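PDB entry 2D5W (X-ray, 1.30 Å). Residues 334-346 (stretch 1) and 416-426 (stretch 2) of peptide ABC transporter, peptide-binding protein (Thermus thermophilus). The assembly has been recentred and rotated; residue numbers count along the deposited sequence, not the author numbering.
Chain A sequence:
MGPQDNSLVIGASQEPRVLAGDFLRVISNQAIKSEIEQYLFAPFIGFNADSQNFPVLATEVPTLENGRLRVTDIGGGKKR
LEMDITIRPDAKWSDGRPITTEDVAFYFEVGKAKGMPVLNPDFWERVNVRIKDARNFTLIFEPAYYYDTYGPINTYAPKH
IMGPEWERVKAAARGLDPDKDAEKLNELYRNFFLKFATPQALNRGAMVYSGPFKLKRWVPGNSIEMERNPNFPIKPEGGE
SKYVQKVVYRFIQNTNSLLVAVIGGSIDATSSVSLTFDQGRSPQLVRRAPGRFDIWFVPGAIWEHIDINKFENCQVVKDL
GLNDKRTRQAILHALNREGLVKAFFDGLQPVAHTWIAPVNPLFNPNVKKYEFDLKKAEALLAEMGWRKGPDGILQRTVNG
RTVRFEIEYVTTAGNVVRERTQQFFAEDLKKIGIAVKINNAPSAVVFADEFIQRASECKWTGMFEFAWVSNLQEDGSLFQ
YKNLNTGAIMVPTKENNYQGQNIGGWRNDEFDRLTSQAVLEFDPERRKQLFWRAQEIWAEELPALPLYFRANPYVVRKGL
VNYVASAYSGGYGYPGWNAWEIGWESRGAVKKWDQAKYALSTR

Stretch 1 334-346: ALNREGLVKAFFD
Stretch 2 (416-426) VVRERTQQFFA

A helix with the short loop before it packs against a second helix from a distant part of the same chain, mainly through side chains and with no direct hydrogen bond between them. Stretch 1 begins with Ala334 (phi/psi -93/-4), then the extended Leu335 (-98/113) and Asn336 (-82/72), and becomes helical from Arg337 to about Phe345, with phi/psi near -65/-42 from Arg337 to Ala343, then -80/-38 at Phe344 and -128/12 at Phe345. Asp346 leaves the helix with positive phi (56/31). Stretch 2 is helical throughout. The axes approach to 11.0 Å and their N-to-C directions differ by 138°, so the helices run roughly antiparallel but splay. Register is set by three pairs: Leu335 CA lies 5.7 Å from Phe425 CA, Leu340 CA 7.7 Å from Thr421 CA, and Phe344 CA 8.2 Å from Val417 CA. Of these pairs, the one at the start of stretch 1 is the closest. Together the surfaces bury 558 Å².

Asn336 starts the first helix. In rotamer t (chi2 1°), its OD1 accepts from Gly339 N at 3.0 Å, capping an amide that has no earlier helical carbonyl to bond. Gly339 suits this turn, since an ideal CB there would lie 2.5 Å from Asn336 ND2. Helical bonding then begins, Leu340 N to Asn336 O at 2.9 Å.

Phe344 and Phe425 each have 97 Å² covered by the other stretch, and Phe424 has 89 Å². Phe344 (chi1 -75°, m; chi2 31°) points toward stretch 2 and is a knob among Val417, Arg420, Thr421 and Phe424. Its CD2 touches Val417 CG2 at 3.6 Å, a compact apolar contact, with Val417 in p. Phe345 (m) reaches the same methyl, its CZ 4.0 Å from Val417 CG2. Over one face of the Phe344 ring lies the guanidinium of Arg420 (chi1 to chi3 m, t, p), stacked at 28° between planes. Arg420 CZ is 4.0 Å from the Phe344 ring centroid and 11° off its normal, a cation-pi geometry that sets the positive group against the pi cloud and leaves N-H groups at its edge able to bond: NH2 does so elsewhere in the structure, and Arg420 NH1 donates to a water at 2.8 Å, which in turn donates to Phe344 O at 3.0 Å, linking the stretches. Thr421 is buried beside the ring; in m, its OG1 donates to Val417 O at 2.7 Å, so its polar group is satisfied within its own helix.

Phe424 (t, chi2 91°) also points toward stretch 1. The edge of Phe344 meets its face, centroids 5.7 Å apart and planes at 71°, placing ring hydrogens against pi density. Leu340 (t, chi2 -70°) lays CD2 over a face of Phe424, 4.0 Å from the centroid, a CH-pi contact suited to a branched aliphatic chain. At the ring's edge, Phe424 CE2 lies 3.5 Å from Asn336 O.

Phe425 (m, chi2 158°) leaves its backbone sideways, but its end comes nearer stretch 1. Leu335 (m, t) covers one face: CD2 is 4.0 Å from the Phe425 centroid and 3.7 Å from Phe425 CG, again CH-pi. Arg337 adds aliphatic cover, its CG 4.3 Å from Phe425 CZ, while its guanidinium bonds elsewhere in the structure.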

# COMPACT_ATOMS: atom_id res chain seq x y z
N ALA A 334 -6.52 3.66 26.54
CA ALA A 334 -7.96 3.88 26.53
C ALA A 334 -8.67 3.16 25.39
O ALA A 334 -9.89 3.21 25.29
CB ALA A 334 -8.26 5.37 26.47
N LEU A 335 -7.90 2.50 24.52
CA LEU A 335 -8.48 1.75 23.41
C LEU A 335 -8.56 0.29 23.82
O LEU A 335 -7.54 -0.37 24.02
CB LEU A 335 -7.62 1.89 22.15
CG LEU A 335 -7.34 3.32 21.66
CD1 LEU A 335 -6.66 3.26 20.30
CD2 LEU A 335 -8.64 4.11 21.57
N ASN A 336 -9.78 -0.23 23.98
CA ASN A 336 -9.94 -1.62 24.39
C ASN A 336 -9.79 -2.52 23.17
O ASN A 336 -10.76 -3.10 22.68
CB ASN A 336 -11.30 -1.83 25.04
CG ASN A 336 -11.43 -3.19 25.67
OD1 ASN A 336 -10.49 -3.99 25.64
ND2 ASN A 336 -12.59 -3.47 26.26
N ARG A 337 -8.55 -2.64 22.70
CA ARG A 337 -8.25 -3.43 21.53
C ARG A 337 -8.54 -4.92 21.70
O ARG A 337 -9.08 -5.56 20.80
CB ARG A 337 -6.78 -3.22 21.13
CG ARG A 337 -6.47 -1.77 20.76
CD ARG A 337 -4.99 -1.59 20.48
NE ARG A 337 -4.19 -1.82 21.68
CZ ARG A 337 -2.90 -2.14 21.67
NH1 ARG A 337 -2.26 -2.33 22.82
NH2 ARG A 337 -2.25 -2.28 20.53
N GLU A 338 -8.17 -5.48 22.85
CA GLU A 338 -8.44 -6.89 23.07
C GLU A 338 -9.94 -7.14 23.09
O GLU A 338 -10.42 -8.14 22.56
CB GLU A 338 -7.79 -7.38 24.37
CG GLU A 338 -8.00 -8.87 24.62
CD GLU A 338 -7.39 -9.75 23.54
OE1 GLU A 338 -7.82 -10.92 23.43
OE2 GLU A 338 -6.48 -9.30 22.82
N GLY A 339 -10.69 -6.24 23.72
CA GLY A 339 -12.13 -6.40 23.77
C GLY A 339 -12.72 -6.30 22.37
O GLY A 339 -13.64 -7.04 22.02
N LEU A 340 -12.17 -5.40 21.57
CA LEU A 340 -12.63 -5.20 20.20
C LEU A 340 -12.39 -6.42 19.32
O LEU A 340 -13.31 -6.91 18.67
CB LEU A 340 -11.91 -3.99 19.59
CG LEU A 340 -12.30 -3.48 18.20
CD1 LEU A 340 -11.89 -4.46 17.11
CD2 LEU A 340 -13.78 -3.22 18.19
N VAL A 341 -11.17 -6.94 19.30
CA VAL A 341 -10.91 -8.09 18.44
C VAL A 341 -11.67 -9.33 18.89
O VAL A 341 -12.06 -10.16 18.06
CB VAL A 341 -9.39 -8.42 18.30
CG1 VAL A 341 -8.65 -7.20 17.75
CG2 VAL A 341 -8.81 -8.87 19.62
N LYS A 342 -11.91 -9.46 20.19
CA LYS A 342 -12.66 -10.60 20.70
C LYS A 342 -14.11 -10.51 20.23
O LYS A 342 -14.64 -11.45 19.64
CB LYS A 342 -12.63 -10.62 22.23
CG LYS A 342 -13.49 -11.72 22.84
CD LYS A 342 -13.44 -11.69 24.36
CE LYS A 342 -14.38 -12.73 24.97
NZ LYS A 342 -15.80 -12.47 24.59
N ALA A 343 -14.74 -9.37 20.47
CA ALA A 343 -16.13 -9.17 20.08
C ALA A 343 -16.36 -9.13 18.57
O ALA A 343 -17.31 -9.73 18.07
CB ALA A 343 -16.66 -7.89 20.71
N PHE A 344 -15.48 -8.44 17.86
CA PHE A 344 -15.61 -8.28 16.41
C PHE A 344 -15.12 -9.45 15.56
O PHE A 344 -15.73 -9.76 14.54
CB PHE A 344 -14.83 -7.04 15.95
CG PHE A 344 -15.50 -5.72 16.27
CD1 PHE A 344 -16.31 -5.56 17.39
CD2 PHE A 344 -15.27 -4.61 15.45
CE1 PHE A 344 -16.88 -4.32 17.69
CE2 PHE A 344 -15.83 -3.37 15.75
CZ PHE A 344 -16.64 -3.22 16.87
N PHE A 345 -14.03 -10.08 15.97
CA PHE A 345 -13.43 -11.16 15.18
C PHE A 345 -13.17 -12.46 15.93
O PHE A 345 -12.48 -13.33 15.40
CB PHE A 345 -12.09 -10.68 14.61
CG PHE A 345 -12.12 -9.27 14.06
CD1 PHE A 345 -11.26 -8.29 14.57
CD2 PHE A 345 -12.97 -8.93 13.01
CE1 PHE A 345 -11.25 -7.00 14.04
CE2 PHE A 345 -12.96 -7.65 12.47
CZ PHE A 345 -12.11 -6.68 12.99
N ASP A 346 -13.72 -12.60 17.13
CA ASP A 346 -13.48 -13.79 17.95
C ASP A 346 -11.98 -13.98 18.15
O ASP A 346 -11.50 -15.11 18.27
CB ASP A 346 -14.09 -15.03 17.31
CG ASP A 346 -15.60 -15.08 17.46
OD1 ASP A 346 -16.10 -14.77 18.56
OD2 ASP A 346 -16.29 -15.44 16.48
N VAL A 416 -17.85 -0.31 7.25
CA VAL A 416 -18.62 -0.50 8.46
C VAL A 416 -17.87 -0.94 9.71
O VAL A 416 -18.13 -0.41 10.79
CB VAL A 416 -19.82 -1.44 8.19
CG1 VAL A 416 -20.64 -1.64 9.46
CG2 VAL A 416 -20.69 -0.85 7.09
N VAL A 417 -16.94 -1.87 9.59
CA VAL A 417 -16.23 -2.30 10.79
C VAL A 417 -15.42 -1.14 11.38
O VAL A 417 -15.28 -1.04 12.60
CB VAL A 417 -15.34 -3.55 10.52
CG1 VAL A 417 -14.05 -3.16 9.83
CG2 VAL A 417 -15.06 -4.26 11.84
N ARG A 418 -14.90 -0.26 10.53
CA ARG A 418 -14.15 0.90 11.02
C ARG A 418 -15.09 1.93 11.65
O ARG A 418 -14.74 2.58 12.63
CB ARG A 418 -13.35 1.53 9.88
CG ARG A 418 -12.09 0.76 9.56
CD ARG A 418 -11.42 1.28 8.32
NE ARG A 418 -10.14 0.61 8.10
CZ ARG A 418 -9.44 0.68 6.97
NH1 ARG A 418 -9.90 1.38 5.94
NH2 ARG A 418 -8.29 0.03 6.87
N GLU A 419 -16.28 2.09 11.07
CA GLU A 419 -17.24 3.03 11.63
C GLU A 419 -17.66 2.52 13.01
O GLU A 419 -17.84 3.30 13.95
CB GLU A 419 -18.43 3.19 10.67
CG GLU A 419 -17.99 3.84 9.35
CD GLU A 419 -19.05 3.87 8.27
OE1 GLU A 419 -19.80 2.88 8.13
OE2 GLU A 419 -19.12 4.87 7.53
N ARG A 420 -17.80 1.20 13.14
CA ARG A 420 -18.15 0.59 14.42
C ARG A 420 -16.99 0.75 15.40
O ARG A 420 -17.19 0.99 16.60
CB ARG A 420 -18.47 -0.89 14.22
CG ARG A 420 -19.81 -1.16 13.54
CD ARG A 420 -19.91 -2.61 13.06
NE ARG A 420 -19.63 -3.54 14.14
CZ ARG A 420 -19.10 -4.75 13.97
NH1 ARG A 420 -18.88 -5.53 15.02
NH2 ARG A 420 -18.78 -5.18 12.76
N THR A 421 -15.76 0.62 14.90
CA THR A 421 -14.57 0.76 15.73
C THR A 421 -14.49 2.16 16.34
O THR A 421 -14.22 2.32 17.53
CB THR A 421 -13.30 0.49 14.90
OG1 THR A 421 -13.30 -0.88 14.48
CG2 THR A 421 -12.04 0.76 15.72
N GLN A 422 -14.75 3.18 15.52
CA GLN A 422 -14.71 4.55 16.01
C GLN A 422 -15.68 4.74 17.17
O GLN A 422 -15.34 5.34 18.18
CB GLN A 422 -15.05 5.54 14.89
CG GLN A 422 -13.99 5.64 13.80
CD GLN A 422 -14.40 6.60 12.70
OE1 GLN A 422 -15.50 6.51 12.16
NE2 GLN A 422 -13.52 7.53 12.36
N GLN A 423 -16.90 4.22 17.01
CA GLN A 423 -17.94 4.31 18.04
C GLN A 423 -17.55 3.56 19.31
O GLN A 423 -17.78 4.03 20.42
CB GLN A 423 -19.25 3.70 17.52
CG GLN A 423 -19.98 4.52 16.48
CD GLN A 423 -21.27 3.86 16.04
OE1 GLN A 423 -22.10 4.48 15.39
NE2 GLN A 423 -21.42 2.57 16.37
N PHE A 424 -16.99 2.38 19.12
CA PHE A 424 -16.57 1.52 20.21
C PHE A 424 -15.51 2.24 21.06
O PHE A 424 -15.63 2.34 22.28
CB PHE A 424 -16.02 0.22 19.62
CG PHE A 424 -15.64 -0.81 20.64
CD1 PHE A 424 -16.56 -1.76 21.07
CD2 PHE A 424 -14.35 -0.85 21.16
CE1 PHE A 424 -16.20 -2.74 21.99
CE2 PHE A 424 -13.98 -1.83 22.09
CZ PHE A 424 -14.91 -2.77 22.50
N PHE A 425 -14.46 2.73 20.40
CA PHE A 425 -13.39 3.43 21.10
C PHE A 425 -13.87 4.76 21.69
O PHE A 425 -13.47 5.13 22.80
CB PHE A 425 -12.23 3.71 20.14
CG PHE A 425 -11.42 2.49 19.77
CD1 PHE A 425 -10.66 2.50 18.60
CD2 PHE A 425 -11.37 1.37 20.59
CE1 PHE A 425 -9.87 1.42 18.25
CE2 PHE A 425 -10.58 0.27 20.24
CZ PHE A 425 -9.83 0.30 19.07
N ALA A 426 -14.72 5.47 20.97
CA ALA A 426 -15.22 6.77 21.43
C ALA A 426 -15.92 6.68 22.78
O ALA A 426 -15.82 7.60 23.60
CB ALA A 426 -16.17 7.36 20.39
O HOH W 1 -17.97 -7.93 13.96